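Local coordinates for DyP (Bjerkandera adusta, PDB 3VXJ), which is a heme b peroxidase of the DyP family that probably uses hydrogen peroxide to oxidise dyes and phenolic compounds, here with 2,6-dimethoxyphenol bound, at residues A[105-110]-A[419-424]; A[226-231]-A[346-351]; A[26-31]-A[150-155]; A[93-98]-A[111-116]; A[374-379]-A[395-400]. All coordinates share one frame; numbering follows the deposited sequence.

Contact 1: A[105-110]-A[419-424]; sequences LSQWVA and FVIPKG. With HEM (protoporphyrin IX containing Fe), chain B.
An edge strand of the C-terminal ferredoxin-like sheet, 420-430, meets the loop after helix 98-101 where Trp108 lies against Gly424 and Lys423 reaches back to Gln107. Gly424 CA sits over the centre of the six-membered ring of Trp108, 3.6 Å from its centroid and 10° off the ring normal, a CH-pi contact that the glycine makes through its backbone CA. The indole NE1 is hydrogen-bonded to Asp103, outside the two segments. Beside the ring, Val109 N donates to Lys423 O at 3.0 Å from above the carbonyl plane, and Val109 CG2 lies 3.4 Å from Lys423 O. The lysine chain folds back through bends at chi2 (-60°) and chi3, with CD and CE passing close to Gln107 O; its NZ then donates to a lone pair of Gln107 O at 2.9 Å, whereas the bond from NZ to Gln107 OE1, 3.4 Å, is weak. Ile421 CG2 packs on Gln107 CB at 3.9 Å. On the same strand, Val420 CG1 touches the heme vinyl carbon CBB at 3.7 Å. The loop of the N-terminal half thus covers an outer strand of the second sheet in the two-domain DyP fold, beside the heme pocket.

Contact 2: A[226-231]-A[346-351]; sequences KVPEFN and GVTAQD
Two hydrogen bonds from a loop to a glutamate side chain in the first turn of a helix join Thr348, in the connection from helix 340-345 to strand 353-360, to Glu229 of helix 227-236. Both carboxylate oxygens are used. Thr348 OG1 donates to Glu229 OE1 at 2.6 Å on the syn lone pair, and Thr348 N donates to Glu229 OE2 at 2.8 Å, almost straight (176°) but from above the carboxylate plane. Glu229 bends at chi2 (85°), which brings CD back toward the loop, while its CG passes Gly346 O at 3.4 Å. Two bonds to one residue should limit rotation of the carboxylate. Thr348 OG1 also receives a bond from a water, 2.8 Å away, which in turn accepts from Val227 N at 3.0 Å, so the water bridges the hydroxyl to the backbone N-H of the first helical residue. Pro228 supplies the apolar part: its CB lies 3.4 Å from Gly346 C, and its CD approaches Thr348 OG1 equally closely. Gly346, with positive phi, ends helix 340-345 and turns the chain alongside this proline. Pro228 also touches Glu342 of that helix, and Lys226 pairs through its backbone with Phe419, just ahead of strand 420-430.

Contact 3: A[26-31]-A[150-155]; sequences FVFFQV and QALSGS
Gln150 of strand 146-155 pairs with Phe28 of strand 23-31, in the antiparallel four-stranded sheet of the N-terminal ferredoxin-like domain, where 146-155 is an outermost strand and 23-31 an inner one. The two short segments run at 167° to each other, 4.8 Å apart at closest approach of their axes. Gln150 and Phe28 form a hydrogen-bonded pair of unequal halves: Phe28 N donates to Gln150 O at 2.8 Å, nearly along the C=O axis, whereas the return bond from Gln150 N to Phe28 O is long and weak. Ala151 follows opposite Val27 as a non-hydrogen-bonded pair, and its CA approaches Phe26 O at 3.2 Å in a CA-H...O contact. Leu152 closes a second hydrogen-bonded pair with Phe26, through Phe26 N to Leu152 O at 2.8 Å and Leu152 N to Phe26 O at 2.9 Å. Gln150, Leu152, Phe26 and Phe28 project to one face of the sheet, Val27 and Ala151 to the other. On the face of Phe26 and Phe28, Phe28 meets Phe112 and Phe220 edge-to-face, and Leu152 and Phe26 both reach Leu355 of strand 353-360, so this face packs against the second domain. Within the pairing, Phe28 CE2 rests 3.9 Å from Leu152 CD1, and Leu152 O lies in the plane of the Phe26 ring at its edge, 3.5 Å from CD2.

Contact 4: A[93-98]-A[111-116]; sequences GQFADA and PFTGTT
Phe95 reaches across to the turn at Thr113, between two loops of the N-terminal domain that flank helix 98-101. Its CB starts 3.6 Å from Phe112 O. CG stands anti to the backbone N (chi1 -170°), 3.8 Å from Gly114 N. Along one side of the ring, CD2 comes 3.3 Å from Gly114 N and 3.5 Å from Thr113 C, and CE2 continues beside the same carbonyl carbon. On the other side CE1 touches Thr113 CG2 at 4.0 Å, while CZ at the tip meets both CB and CG2 of Thr113. Thr113 CA lies over the centre of the Phe95 ring in a CH-pi contact, 9° off the normal. Thr113 is the central residue of an inverse gamma turn. Beside the backbone, a water accepts from Phe95 N at 3.0 Å and lies 2.8 Å from Gly114 O, to which it can donate. Phe95 also meets the ring of Trp108. Direct contact is therefore van der Waals and CH-pi packing of an aromatic face on backbone, with the polar link left to water.

Contact 5: A[374-379]-A[395-400]; sequences WANNAN and GQTTPR
Two hydrogen bonds tie Asn376 to the loop at Gln396 and Thr397. Thr397 OG1 donates to Asn376 O at 2.6 Å, in the carbonyl plane and on a lone pair; with chi1 at -52° the hydroxyl is anti to its own carbonyl carbon, and it also lies 3.3 Å from Asn376 CB. Gln396 N donates to Asn376 OD1 at 2.8 Å from well above the amide plane (51° out of it). Asn376 OD1 also accepts from Gln371, and Asn376 ND2 donates to Leu101 O. These bonds fasten the C-terminal end of helix 367-375 to the loop leading into strand 401-403, on the proximal side of the heme, where Ala375 is about 6 Å from the axial ligand His308 between side chains. Van der Waals contact is made by Gly395, whose CA lies 3.5 Å from Asn376 OD1. Within the loop, Arg400 grips Gly395 O side-on, with NE at 2.8 Å and NH2 at 2.7 Å, Gly395 O lying nearly in the guanidinium plane; NH2 also bonds Pro392 O.

Contact 1 is the hub of the set, touching all four others. It meets contact 2 through a probable hydrogen bond from Lys226 N to Phe419 O at 2.8 Å, and contact 4 where Trp108 CE3 comes 3.3 Å from Phe95 CD1. Pro422 CG lies 3.2 Å from Gln396 OE1 of contact 5. Contacts 3 and 4 share the N-terminal domain and join where Phe28 CZ meets Phe112 CZ at 3.7 Å, whereas contacts 3 and 5 are remote, with centres about 30 Å apart. Contact 1 touches the heme through Val420, and the side chain of Ala375 in contact 5 is about 6 Å from it; the side chain of Phe26 in contact 3 is about 13 Å from the heme.

Contact 1: A[105-110]-A[419-424]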
# COMPACT_ATOMS: atom_id res chain seq x y z
N LEU A 105 3.62 6.87 18.55
CA LEU A 105 4.88 6.14 18.63
C LEU A 105 4.87 5.02 19.68
O LEU A 105 5.63 4.07 19.57
CB LEU A 105 6.04 7.09 18.91
CG LEU A 105 6.35 8.15 17.85
CD1 LEU A 105 7.38 9.13 18.39
CD2 LEU A 105 6.83 7.51 16.56
N SER A 106 3.99 5.15 20.67
CA SER A 106 3.90 4.13 21.72
C SER A 106 3.38 2.79 21.20
O SER A 106 3.49 1.77 21.89
CB SER A 106 3.06 4.63 22.90
OG SER A 106 1.68 4.67 22.60
N GLN A 107 2.82 2.80 20.00
CA GLN A 107 2.30 1.59 19.37
C GLN A 107 3.31 0.91 18.47
O GLN A 107 3.09 -0.23 18.04
CB GLN A 107 1.01 1.91 18.60
CG GLN A 107 -0.15 2.36 19.48
CD GLN A 107 -0.45 1.35 20.58
OE1 GLN A 107 -0.63 0.16 20.31
NE2 GLN A 107 -0.49 1.82 21.82
N TRP A 108 4.41 1.58 18.18
CA TRP A 108 5.50 0.97 17.42
C TRP A 108 6.18 -0.12 18.22
O TRP A 108 6.35 -0.01 19.45
CB TRP A 108 6.52 2.02 17.00
CG TRP A 108 6.17 2.72 15.72
CD1 TRP A 108 5.03 3.43 15.44
CD2 TRP A 108 6.98 2.79 14.53
NE1 TRP A 108 5.07 3.92 14.16
CE2 TRP A 108 6.25 3.54 13.58
CE3 TRP A 108 8.24 2.28 14.18
CZ2 TRP A 108 6.75 3.82 12.30
CZ3 TRP A 108 8.74 2.54 12.91
CH2 TRP A 108 7.99 3.31 11.97
N VAL A 109 6.59 -1.18 17.52
CA VAL A 109 7.29 -2.28 18.17
C VAL A 109 8.59 -2.68 17.47
O VAL A 109 8.78 -2.41 16.27
CB VAL A 109 6.41 -3.53 18.36
CG1 VAL A 109 5.25 -3.25 19.31
CG2 VAL A 109 5.91 -4.05 17.03
N ALA A 110 9.46 -3.32 18.24
CA ALA A 110 10.70 -3.88 17.71
C ALA A 110 10.39 -4.88 16.59
O ALA A 110 9.37 -5.56 16.62
CB ALA A 110 11.48 -4.55 18.83
N PHE A 419 -9.19 2.85 13.55
CA PHE A 419 -9.32 1.40 13.39
C PHE A 419 -8.09 0.77 12.75
O PHE A 419 -8.04 -0.46 12.55
CB PHE A 419 -10.55 1.06 12.54
CG PHE A 419 -11.83 1.65 13.04
CD1 PHE A 419 -12.33 1.30 14.29
CD2 PHE A 419 -12.55 2.52 12.25
CE1 PHE A 419 -13.54 1.84 14.75
CE2 PHE A 419 -13.76 3.07 12.70
CZ PHE A 419 -14.24 2.73 13.95
N VAL A 420 -7.11 1.60 12.42
CA VAL A 420 -5.88 1.18 11.76
C VAL A 420 -4.72 1.70 12.59
O VAL A 420 -4.54 2.90 12.73
CB VAL A 420 -5.79 1.73 10.31
CG1 VAL A 420 -4.46 1.35 9.68
CG2 VAL A 420 -6.96 1.22 9.46
N ILE A 421 -3.94 0.78 13.15
CA ILE A 421 -2.89 1.14 14.10
C ILE A 421 -1.52 0.83 13.49
O ILE A 421 -1.22 -0.34 13.23
CB ILE A 421 -3.03 0.33 15.41
CG1 ILE A 421 -4.46 0.41 15.97
CG2 ILE A 421 -2.00 0.79 16.44
CD1 ILE A 421 -4.91 1.79 16.43
N PRO A 422 -0.69 1.86 13.24
CA PRO A 422 0.67 1.57 12.76
C PRO A 422 1.51 0.93 13.86
O PRO A 422 1.62 1.47 14.97
CB PRO A 422 1.22 2.96 12.39
CG PRO A 422 -0.01 3.85 12.25
CD PRO A 422 -0.97 3.31 13.27
N LYS A 423 2.08 -0.24 13.55
CA LYS A 423 2.89 -1.00 14.51
C LYS A 423 4.37 -0.96 14.16
O LYS A 423 5.20 -1.53 14.87
CB LYS A 423 2.43 -2.46 14.55
CG LYS A 423 0.97 -2.67 14.97
CD LYS A 423 0.66 -2.12 16.36
CE LYS A 423 1.34 -2.93 17.46
NZ LYS A 423 1.15 -2.28 18.79
N GLY A 424 4.71 -0.26 13.08
CA GLY A 424 6.07 -0.21 12.58
C GLY A 424 6.06 -0.04 11.08
O GLY A 424 5.03 -0.21 10.42
CHA HEM B . -7.09 2.36 -2.35
CHB HEM B . -7.71 -0.05 1.80
CHC HEM B . -3.93 2.25 3.75
CHD HEM B . -3.27 4.65 -0.39
C1A HEM B . -7.61 1.53 -1.39
C2A HEM B . -8.79 0.72 -1.53
C3A HEM B . -8.97 0.06 -0.37
C4A HEM B . -7.88 0.42 0.51
CMA HEM B . -10.09 -0.94 -0.02
CAA HEM B . -9.71 0.70 -2.78
CBA HEM B . -9.31 -0.30 -3.86
CGA HEM B . -8.08 0.08 -4.64
O1A HEM B . -8.11 1.04 -5.44
O2A HEM B . -7.04 -0.61 -4.47
C1B HEM B . -6.73 0.35 2.69
C2B HEM B . -6.57 -0.15 4.04
C3B HEM B . -5.52 0.49 4.58
C4B HEM B . -4.99 1.39 3.58
CMB HEM B . -7.49 -1.21 4.69
CAB HEM B . -4.91 0.31 5.99
CBB HEM B . -5.06 -0.81 6.70
C1C HEM B . -3.46 3.13 2.81
C2C HEM B . -2.39 4.09 3.02
C3C HEM B . -2.21 4.76 1.87
C4C HEM B . -3.17 4.25 0.92
CMC HEM B . -1.60 4.24 4.33
CAC HEM B . -1.19 5.89 1.54
CBC HEM B . -0.85 6.81 2.45
C1D HEM B . -4.19 4.20 -1.30
C2D HEM B . -4.19 4.58 -2.69
C3D HEM B . -5.37 3.88 -3.29
C4D HEM B . -5.98 3.14 -2.21
CMD HEM B . -3.23 5.51 -3.45
CAD HEM B . -5.81 4.01 -4.76
CBD HEM B . -6.60 5.30 -4.90
CGD HEM B . -7.04 5.54 -6.32
O1D HEM B . -8.25 5.78 -6.53
O2D HEM B . -6.19 5.49 -7.24
NA HEM B . -7.10 1.34 -0.13
NB HEM B . -5.77 1.31 2.44
NC HEM B . -3.93 3.29 1.53
ND HEM B . -5.25 3.32 -1.05
FE HEM B . -5.55 2.37 0.73
O HOH W 1 -4.42 0.89 0.03

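Contact 2: A[226-231]-A[346-351]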
# COMPACT_ATOMS: atom_id res chain seq x y z
N LYS A 226 -8.66 -3.05 13.49
CA LYS A 226 -9.67 -3.30 14.50
C LYS A 226 -11.02 -3.53 13.82
O LYS A 226 -11.82 -2.60 13.65
CB LYS A 226 -9.73 -2.13 15.47
CG LYS A 226 -8.39 -1.76 16.10
CD LYS A 226 -7.83 -2.84 17.01
CE LYS A 226 -6.70 -2.29 17.87
NZ LYS A 226 -6.15 -3.33 18.78
N VAL A 227 -11.25 -4.77 13.41
CA VAL A 227 -12.39 -5.09 12.54
C VAL A 227 -13.73 -5.11 13.29
O VAL A 227 -14.69 -4.48 12.83
CB VAL A 227 -12.14 -6.39 11.73
CG1 VAL A 227 -13.33 -6.69 10.83
CG2 VAL A 227 -10.86 -6.26 10.91
N PRO A 228 -13.81 -5.81 14.44
CA PRO A 228 -15.08 -5.73 15.18
C PRO A 228 -15.46 -4.30 15.55
O PRO A 228 -16.64 -3.95 15.52
CB PRO A 228 -14.79 -6.54 16.44
CG PRO A 228 -13.75 -7.52 16.03
CD PRO A 228 -12.86 -6.74 15.09
N GLU A 229 -14.46 -3.48 15.89
CA GLU A 229 -14.69 -2.09 16.23
C GLU A 229 -15.22 -1.29 15.04
O GLU A 229 -16.16 -0.51 15.17
CB GLU A 229 -13.42 -1.45 16.79
CG GLU A 229 -12.98 -1.99 18.16
CD GLU A 229 -12.14 -3.28 18.10
OE1 GLU A 229 -11.99 -3.91 17.03
OE2 GLU A 229 -11.63 -3.67 19.17
N PHE A 230 -14.61 -1.49 13.87
CA PHE A 230 -15.08 -0.86 12.63
C PHE A 230 -16.53 -1.24 12.34
O PHE A 230 -17.38 -0.38 12.08
CB PHE A 230 -14.16 -1.28 11.48
CG PHE A 230 -14.63 -0.86 10.12
CD1 PHE A 230 -14.42 0.43 9.66
CD2 PHE A 230 -15.29 -1.76 9.29
CE1 PHE A 230 -14.85 0.81 8.38
CE2 PHE A 230 -15.72 -1.39 8.02
CZ PHE A 230 -15.51 -0.10 7.58
N ASN A 231 -16.81 -2.54 12.39
CA ASN A 231 -18.15 -3.04 12.12
C ASN A 231 -19.17 -2.44 13.10
O ASN A 231 -20.22 -1.93 12.69
CB ASN A 231 -18.16 -4.57 12.24
CG ASN A 231 -19.49 -5.18 11.86
OD1 ASN A 231 -19.90 -5.14 10.70
ND2 ASN A 231 -20.17 -5.78 12.84
N GLY A 346 -17.84 -6.84 19.49
CA GLY A 346 -17.39 -5.53 19.01
C GLY A 346 -15.96 -5.22 19.39
O GLY A 346 -15.50 -4.08 19.24
N VAL A 347 -15.24 -6.24 19.88
CA VAL A 347 -13.88 -6.07 20.39
C VAL A 347 -12.91 -7.04 19.71
O VAL A 347 -13.18 -8.24 19.63
CB VAL A 347 -13.84 -6.25 21.94
CG1 VAL A 347 -12.44 -6.02 22.50
CG2 VAL A 347 -14.84 -5.31 22.62
N THR A 348 -11.80 -6.50 19.20
CA THR A 348 -10.72 -7.31 18.63
C THR A 348 -10.11 -8.26 19.67
O THR A 348 -9.77 -7.84 20.78
CB THR A 348 -9.61 -6.40 18.07
OG1 THR A 348 -10.10 -5.75 16.89
CG2 THR A 348 -8.35 -7.18 17.71
N ALA A 349 -9.98 -9.52 19.28
CA ALA A 349 -9.36 -10.56 20.11
C ALA A 349 -8.17 -11.24 19.43
O ALA A 349 -7.50 -12.07 20.04
CB ALA A 349 -10.39 -11.59 20.52
N GLN A 350 -7.92 -10.90 18.17
CA GLN A 350 -6.82 -11.50 17.43
C GLN A 350 -6.10 -10.44 16.61
O GLN A 350 -6.70 -9.46 16.20
CB GLN A 350 -7.31 -12.62 16.51
CG GLN A 350 -8.19 -13.65 17.22
CD GLN A 350 -8.52 -14.85 16.36
OE1 GLN A 350 -9.63 -14.94 15.81
NE2 GLN A 350 -7.58 -15.77 16.23
N ASP A 351 -4.80 -10.66 16.40
CA ASP A 351 -3.96 -9.78 15.60
C ASP A 351 -4.19 -10.06 14.12
O ASP A 351 -3.91 -11.14 13.63
CB ASP A 351 -2.49 -10.01 15.99
CG ASP A 351 -1.53 -9.08 15.26
OD1 ASP A 351 -1.97 -8.03 14.76
OD2 ASP A 351 -0.32 -9.41 15.21
O HOH W 2 -9.45 -6.90 14.42

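Contact 3: A[26-31]-A[150-155]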
# COMPACT_ATOMS: atom_id res chain seq x y z
N PHE A 26 7.67 -11.15 4.56
CA PHE A 26 8.67 -10.09 4.58
C PHE A 26 9.70 -10.50 5.62
O PHE A 26 9.40 -10.59 6.81
CB PHE A 26 8.02 -8.76 4.95
CG PHE A 26 6.96 -8.30 3.97
CD1 PHE A 26 7.29 -7.39 2.97
CD2 PHE A 26 5.66 -8.80 4.03
CE1 PHE A 26 6.33 -6.97 2.05
CE2 PHE A 26 4.69 -8.38 3.11
CZ PHE A 26 5.03 -7.47 2.12
N VAL A 27 10.91 -10.82 5.15
CA VAL A 27 11.99 -11.26 6.04
C VAL A 27 12.93 -10.08 6.23
O VAL A 27 13.69 -9.70 5.32
CB VAL A 27 12.77 -12.47 5.46
CG1 VAL A 27 13.85 -12.91 6.43
CG2 VAL A 27 11.82 -13.64 5.16
N PHE A 28 12.85 -9.47 7.41
CA PHE A 28 13.66 -8.31 7.75
C PHE A 28 14.97 -8.78 8.34
O PHE A 28 14.98 -9.67 9.18
CB PHE A 28 12.91 -7.38 8.71
CG PHE A 28 11.61 -6.86 8.15
CD1 PHE A 28 11.59 -5.74 7.33
CD2 PHE A 28 10.42 -7.54 8.39
CE1 PHE A 28 10.39 -5.27 6.80
CE2 PHE A 28 9.22 -7.09 7.85
CZ PHE A 28 9.20 -5.96 7.05
N PHE A 29 16.07 -8.18 7.91
CA PHE A 29 17.38 -8.66 8.32
C PHE A 29 18.37 -7.55 8.61
O PHE A 29 18.18 -6.38 8.21
CB PHE A 29 17.96 -9.63 7.26
CG PHE A 29 18.29 -8.98 5.95
CD1 PHE A 29 19.56 -8.46 5.72
CD2 PHE A 29 17.32 -8.86 4.95
CE1 PHE A 29 19.87 -7.84 4.52
CE2 PHE A 29 17.63 -8.25 3.74
CZ PHE A 29 18.91 -7.73 3.53
N GLN A 30 19.41 -7.93 9.34
CA GLN A 30 20.62 -7.15 9.53
C GLN A 30 21.77 -7.86 8.84
O GLN A 30 21.82 -9.10 8.85
CB GLN A 30 20.99 -7.08 11.00
CG GLN A 30 20.10 -6.34 11.93
CD GLN A 30 20.68 -6.32 13.34
OE1 GLN A 30 21.89 -6.13 13.52
NE2 GLN A 30 19.83 -6.52 14.33
N VAL A 31 22.70 -7.10 8.30
CA VAL A 31 23.94 -7.64 7.76
C VAL A 31 24.98 -7.75 8.88
O VAL A 31 25.26 -6.77 9.56
CB VAL A 31 24.51 -6.73 6.64
CG1 VAL A 31 25.86 -7.24 6.15
CG2 VAL A 31 23.53 -6.62 5.47
N GLN A 150 13.10 -10.26 12.05
CA GLN A 150 11.65 -10.41 12.09
C GLN A 150 11.16 -10.91 10.75
O GLN A 150 11.69 -10.53 9.70
CB GLN A 150 10.98 -9.06 12.40
CG GLN A 150 9.45 -9.04 12.35
CD GLN A 150 8.82 -9.77 13.50
OE1 GLN A 150 8.77 -11.00 13.52
NE2 GLN A 150 8.31 -9.02 14.47
N ALA A 151 10.15 -11.77 10.78
CA ALA A 151 9.42 -12.13 9.57
C ALA A 151 7.96 -11.79 9.80
O ALA A 151 7.38 -12.17 10.82
CB ALA A 151 9.60 -13.60 9.26
N LEU A 152 7.36 -11.07 8.85
CA LEU A 152 5.93 -10.80 8.88
C LEU A 152 5.31 -11.48 7.69
O LEU A 152 5.74 -11.25 6.55
CB LEU A 152 5.65 -9.29 8.86
CG LEU A 152 6.12 -8.45 10.06
CD1 LEU A 152 5.83 -6.98 9.85
CD2 LEU A 152 5.50 -8.93 11.38
N SER A 153 4.31 -12.31 7.95
CA SER A 153 3.68 -13.10 6.89
C SER A 153 2.22 -12.75 6.74
O SER A 153 1.50 -12.54 7.73
CB SER A 153 3.83 -14.60 7.17
OG SER A 153 5.19 -14.96 7.29
N GLY A 154 1.79 -12.66 5.49
CA GLY A 154 0.41 -12.38 5.16
C GLY A 154 -0.20 -13.41 4.23
O GLY A 154 0.48 -14.30 3.69
N SER A 155 -1.52 -13.30 4.07
CA SER A 155 -2.28 -14.21 3.23
C SER A 155 -3.54 -13.52 2.75
O SER A 155 -4.20 -12.79 3.51
CB SER A 155 -2.65 -15.47 4.01
OG SER A 155 -3.24 -15.16 5.26

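Contact 4: A[93-98]-A[111-116]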
# COMPACT_ATOMS: atom_id res chain seq x y z
N GLY A 93 15.31 7.01 7.88
CA GLY A 93 14.42 5.89 8.18
C GLY A 93 13.04 6.33 8.63
O GLY A 93 12.81 7.51 8.98
N GLN A 94 12.10 5.39 8.66
CA GLN A 94 10.71 5.73 8.93
C GLN A 94 10.40 6.05 10.39
O GLN A 94 9.56 6.89 10.65
CB GLN A 94 9.78 4.66 8.38
CG GLN A 94 8.31 5.14 8.31
CD GLN A 94 7.36 4.03 7.95
OE1 GLN A 94 6.62 3.53 8.80
NE2 GLN A 94 7.40 3.60 6.69
N PHE A 95 11.08 5.40 11.34
CA PHE A 95 10.81 5.68 12.76
C PHE A 95 11.02 7.17 13.04
O PHE A 95 10.20 7.79 13.72
CB PHE A 95 11.70 4.80 13.65
CG PHE A 95 11.35 4.84 15.13
CD1 PHE A 95 10.03 4.72 15.57
CD2 PHE A 95 12.36 4.94 16.08
CE1 PHE A 95 9.73 4.73 16.95
CE2 PHE A 95 12.07 4.95 17.44
CZ PHE A 95 10.76 4.85 17.87
N ALA A 96 12.08 7.76 12.47
CA ALA A 96 12.36 9.18 12.64
C ALA A 96 11.32 10.08 11.98
O ALA A 96 11.22 11.26 12.32
CB ALA A 96 13.73 9.50 12.07
N ASP A 97 10.55 9.51 11.05
CA ASP A 97 9.53 10.25 10.31
C ASP A 97 8.13 9.97 10.85
O ASP A 97 7.16 10.61 10.42
CB ASP A 97 9.60 9.86 8.83
CG ASP A 97 8.95 10.89 7.90
OD1 ASP A 97 9.02 12.11 8.19
OD2 ASP A 97 8.40 10.48 6.85
N ALA A 98 8.01 9.04 11.80
CA ALA A 98 6.70 8.50 12.18
C ALA A 98 5.79 9.55 12.81
O ALA A 98 4.59 9.60 12.51
CB ALA A 98 6.87 7.29 13.08
N PRO A 111 11.28 -4.97 15.58
CA PRO A 111 12.56 -4.28 15.46
C PRO A 111 12.50 -2.98 14.65
O PRO A 111 13.52 -2.55 14.13
CB PRO A 111 13.41 -5.30 14.72
CG PRO A 111 12.46 -5.95 13.80
CD PRO A 111 11.12 -5.98 14.51
N PHE A 112 11.33 -2.36 14.56
CA PHE A 112 11.18 -1.15 13.75
C PHE A 112 11.52 0.15 14.47
O PHE A 112 11.64 1.19 13.82
CB PHE A 112 9.78 -1.06 13.13
CG PHE A 112 9.48 -2.18 12.17
CD1 PHE A 112 9.80 -2.04 10.82
CD2 PHE A 112 8.91 -3.37 12.61
CE1 PHE A 112 9.54 -3.07 9.91
CE2 PHE A 112 8.65 -4.41 11.70
CZ PHE A 112 8.97 -4.25 10.35
N THR A 113 11.71 0.07 15.79
CA THR A 113 11.93 1.24 16.66
C THR A 113 13.41 1.68 16.65
O THR A 113 14.08 1.70 17.67
CB THR A 113 11.44 0.94 18.08
OG1 THR A 113 11.91 -0.35 18.50
CG2 THR A 113 9.90 0.94 18.11
N GLY A 114 13.88 2.06 15.46
CA GLY A 114 15.25 2.48 15.25
C GLY A 114 15.59 2.21 13.81
O GLY A 114 14.69 2.16 12.96
N THR A 115 16.88 2.05 13.52
CA THR A 115 17.37 1.75 12.18
C THR A 115 18.27 0.51 12.16
O THR A 115 19.25 0.43 11.42
CB THR A 115 18.05 2.97 11.51
OG1 THR A 115 19.11 3.47 12.34
CG2 THR A 115 17.04 4.09 11.27
N THR A 116 17.90 -0.45 13.00
CA THR A 116 18.53 -1.77 13.06
C THR A 116 18.34 -2.55 11.76
O THR A 116 19.25 -3.24 11.31
CB THR A 116 17.95 -2.54 14.26
OG1 THR A 116 18.47 -1.96 15.47
CG2 THR A 116 18.30 -4.01 14.23
O HOH W 3 13.42 3.59 10.97

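Contact 5: A[374-379]-A[395-400]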
# COMPACT_ATOMS: atom_id res chain seq x y z
N TRP A 374 -2.55 15.15 2.33
CA TRP A 374 -3.91 14.84 1.93
C TRP A 374 -4.75 14.21 3.05
O TRP A 374 -5.64 14.87 3.59
CB TRP A 374 -3.91 14.00 0.65
CG TRP A 374 -3.44 14.78 -0.56
CD1 TRP A 374 -3.27 16.14 -0.67
CD2 TRP A 374 -3.10 14.23 -1.83
NE1 TRP A 374 -2.86 16.46 -1.94
CE2 TRP A 374 -2.74 15.31 -2.67
CE3 TRP A 374 -3.06 12.93 -2.35
CZ2 TRP A 374 -2.36 15.13 -3.99
CZ3 TRP A 374 -2.67 12.75 -3.66
CH2 TRP A 374 -2.33 13.85 -4.47
N ALA A 375 -4.47 12.96 3.41
CA ALA A 375 -5.29 12.25 4.39
C ALA A 375 -5.39 12.95 5.75
O ALA A 375 -6.45 13.00 6.34
CB ALA A 375 -4.80 10.82 4.55
N ASN A 376 -4.26 13.47 6.24
CA ASN A 376 -4.19 14.13 7.55
C ASN A 376 -4.67 15.58 7.55
O ASN A 376 -4.70 16.24 8.61
CB ASN A 376 -2.75 14.12 8.09
CG ASN A 376 -2.27 12.74 8.50
OD1 ASN A 376 -3.01 11.75 8.43
ND2 ASN A 376 -1.01 12.67 8.89
N ASN A 377 -5.02 16.09 6.38
CA ASN A 377 -5.30 17.51 6.22
C ASN A 377 -6.80 17.73 6.13
O ASN A 377 -7.42 17.41 5.10
CB ASN A 377 -4.59 17.98 4.96
CG ASN A 377 -4.71 19.47 4.71
OD1 ASN A 377 -5.51 20.18 5.32
ND2 ASN A 377 -3.92 19.95 3.76
N ALA A 378 -7.40 18.30 7.18
CA ALA A 378 -8.84 18.53 7.19
C ALA A 378 -9.30 19.44 6.06
O ALA A 378 -10.45 19.39 5.64
CB ALA A 378 -9.29 19.10 8.53
N ASN A 379 -8.39 20.27 5.57
CA ASN A 379 -8.72 21.25 4.55
C ASN A 379 -8.39 20.84 3.14
O ASN A 379 -8.39 21.66 2.22
CB ASN A 379 -8.09 22.58 4.94
CG ASN A 379 -8.73 23.14 6.19
OD1 ASN A 379 -9.94 23.29 6.26
ND2 ASN A 379 -7.91 23.40 7.22
N GLY A 395 -6.33 8.50 8.13
CA GLY A 395 -5.99 9.85 8.59
C GLY A 395 -5.63 9.84 10.07
O GLY A 395 -6.29 9.18 10.87
N GLN A 396 -4.59 10.58 10.46
CA GLN A 396 -4.10 10.46 11.84
C GLN A 396 -4.23 11.68 12.76
O GLN A 396 -3.99 11.58 13.98
CB GLN A 396 -2.71 9.84 11.88
CG GLN A 396 -2.79 8.37 11.50
CD GLN A 396 -1.54 7.61 11.84
OE1 GLN A 396 -1.58 6.63 12.59
NE2 GLN A 396 -0.41 8.05 11.30
N THR A 397 -4.61 12.81 12.19
CA THR A 397 -4.80 14.06 12.91
C THR A 397 -5.95 13.93 13.90
O THR A 397 -7.00 13.35 13.57
CB THR A 397 -5.14 15.14 11.89
OG1 THR A 397 -4.15 15.14 10.85
CG2 THR A 397 -5.23 16.52 12.52
N THR A 398 -5.78 14.49 15.10
CA THR A 398 -6.84 14.50 16.10
C THR A 398 -7.37 15.92 16.30
O THR A 398 -6.59 16.88 16.32
CB THR A 398 -6.39 13.92 17.45
OG1 THR A 398 -5.29 14.69 17.95
CG2 THR A 398 -5.96 12.47 17.30
N PRO A 399 -8.70 16.07 16.46
CA PRO A 399 -9.69 14.99 16.44
C PRO A 399 -9.89 14.42 15.03
O PRO A 399 -9.74 15.14 14.04
CB PRO A 399 -10.98 15.69 16.90
CG PRO A 399 -10.80 17.10 16.48
CD PRO A 399 -9.34 17.38 16.70
N ARG A 400 -10.22 13.13 14.96
CA ARG A 400 -10.44 12.45 13.68
C ARG A 400 -11.85 12.73 13.17
O ARG A 400 -12.69 11.82 13.07
CB ARG A 400 -10.20 10.94 13.80
CG ARG A 400 -8.83 10.55 14.32
CD ARG A 400 -8.58 9.06 14.19
NE ARG A 400 -8.25 8.69 12.82
CZ ARG A 400 -9.03 7.98 11.99
NH1 ARG A 400 -10.21 7.51 12.37
NH2 ARG A 400 -8.60 7.71 10.78